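Local atomic coordinates of PKS_KS domain-containing protein (Photorhabdus luminescens subsp. laumondii, PDB entry 6SMO), a protein that probably acts as a beta-ketoacyl-acyl-carrier-protein synthase of the thiolase superfamily, and binds a pentaketone dodecanal chain in its pocket. Residues Leu101-Met106 / Cys264-Leu269. Sequence-based numbering, arbitrary orientation.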
# COMPACT_ATOMS: atom_id res chain seq x y z
N LEU B 101 -1.68 -7.56 -17.29
CA LEU B 101 -2.13 -8.69 -18.17
C LEU B 101 -1.00 -9.10 -19.12
O LEU B 101 -0.85 -10.32 -19.35
CB LEU B 101 -3.38 -8.27 -18.95
CG LEU B 101 -4.71 -8.78 -18.39
CD1 LEU B 101 -5.06 -8.08 -17.09
CD2 LEU B 101 -5.83 -8.61 -19.41
N ASP B 102 -0.24 -8.13 -19.65
CA ASP B 102 0.87 -8.36 -20.61
C ASP B 102 2.02 -9.08 -19.91
O ASP B 102 2.51 -10.09 -20.45
CB ASP B 102 1.35 -7.05 -21.25
CG ASP B 102 0.32 -6.39 -22.16
OD1 ASP B 102 -0.57 -7.11 -22.66
OD2 ASP B 102 0.42 -5.17 -22.35
N ALA B 103 2.44 -8.58 -18.74
CA ALA B 103 3.55 -9.11 -17.92
C ALA B 103 3.21 -10.52 -17.43
O ALA B 103 4.11 -11.39 -17.47
CB ALA B 103 3.84 -8.18 -16.77
N ALA B 104 1.97 -10.74 -16.97
CA ALA B 104 1.47 -12.04 -16.47
C ALA B 104 1.53 -13.09 -17.58
O ALA B 104 1.95 -14.23 -17.29
CB ALA B 104 0.06 -11.87 -15.94
N GLU B 105 1.12 -12.72 -18.80
CA GLU B 105 1.12 -13.61 -20.00
C GLU B 105 2.55 -14.06 -20.30
O GLU B 105 2.75 -15.27 -20.53
CB GLU B 105 0.49 -12.89 -21.19
CG GLU B 105 0.29 -13.78 -22.41
CD GLU B 105 -0.58 -15.00 -22.17
OE1 GLU B 105 -1.67 -14.85 -21.57
OE2 GLU B 105 -0.17 -16.11 -22.57
N MET B 106 3.50 -13.12 -20.29
CA MET B 106 4.95 -13.37 -20.57
C MET B 106 5.54 -14.26 -19.47
O MET B 106 6.32 -15.17 -19.81
CB MET B 106 5.73 -12.06 -20.63
CG MET B 106 5.42 -11.24 -21.87
SD MET B 106 6.12 -9.58 -21.81
CE MET B 106 5.95 -9.11 -23.53
N CYS B 264 5.48 -2.57 -15.37
CA CYS B 264 5.02 -3.72 -14.55
C CYS B 264 6.09 -4.81 -14.52
O CYS B 264 6.72 -5.05 -15.58
CB CYS B 264 3.71 -4.29 -15.08
SG CYS B 264 3.14 -5.76 -14.20
N GLY B 265 6.29 -5.44 -13.36
CA GLY B 265 7.11 -6.64 -13.17
C GLY B 265 6.28 -7.76 -12.57
O GLY B 265 5.53 -7.48 -11.61
N ILE B 266 6.39 -8.98 -13.12
CA ILE B 266 5.67 -10.19 -12.62
C ILE B 266 6.68 -11.34 -12.50
O ILE B 266 7.34 -11.66 -13.51
CB ILE B 266 4.48 -10.56 -13.55
CG1 ILE B 266 3.43 -9.44 -13.61
CG2 ILE B 266 3.86 -11.89 -13.13
CD1 ILE B 266 2.68 -9.21 -12.32
N LEU B 267 6.78 -11.92 -11.31
CA LEU B 267 7.62 -13.12 -11.01
C LEU B 267 6.69 -14.29 -10.67
O LEU B 267 5.82 -14.12 -9.79
CB LEU B 267 8.55 -12.81 -9.83
CG LEU B 267 9.70 -11.85 -10.11
CD1 LEU B 267 9.26 -10.40 -10.04
CD2 LEU B 267 10.85 -12.10 -9.15
N ILE B 268 6.87 -15.43 -11.35
CA ILE B 268 6.19 -16.71 -11.01
C ILE B 268 7.01 -17.40 -9.92
O ILE B 268 8.01 -18.07 -10.25
CB ILE B 268 6.01 -17.61 -12.25
CG1 ILE B 268 5.30 -16.88 -13.40
CG2 ILE B 268 5.29 -18.91 -11.89
CD1 ILE B 268 3.93 -16.35 -13.06
N LEU B 269 6.61 -17.22 -8.65
CA LEU B 269 7.21 -17.90 -7.48
C LEU B 269 6.49 -19.24 -7.28
O LEU B 269 5.26 -19.28 -7.44
CB LEU B 269 7.05 -17.02 -6.23
CG LEU B 269 7.46 -15.56 -6.37
CD1 LEU B 269 7.33 -14.83 -5.04
CD2 LEU B 269 8.88 -15.43 -6.91
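The backbone bonds E105 N to L101 O and M106 N to D102 O, each 3.2 Å long, keep the helix regular where A103 and A104 meet C264 and I266 of the strand. Between helix and strand the touch is apolar. The methyl of A103 is the main point of contact: its CB lies 3.4 Å from I266 CG1 and 3.6 Å from C264 SG, so two side chains from alternate positions of the strand converge on one small group. The thiol gets there because SG is anti to the backbone N (chi1 176°). In I266, CG1 stands beside the backbone N and anti to the carbonyl carbon (chi1 -61°), which brings this branch to A103 and to within 3.9 Å of A104 N, while CG2 approaches A104 CA at 4.1 Å. The helix and strand segments run roughly alike, at 31°, with axes 7.6 Å apart. The methyl of A104 stays farther off and packs on V174 and Y178 of helix 169-178, while F99 touches C264, and A107 and L214 touch I266. On the other face of the sheet, L267 and L269 rest on L198 of helix 193-206, which follows the pocket residues G190 and C191, so the strand is sandwiched between helices, as in the layered thiolase fold. Apart from this contact, D102 OD2 is hydrogen-bonded to Q98 NE2 and E105 OE1 to Y178 OH. Helix and strand themselves meet through a methyl, a thiol and a branched alkyl chain in buried van der Waals contact, a hold that rests on shape and burial and not on directed bonds.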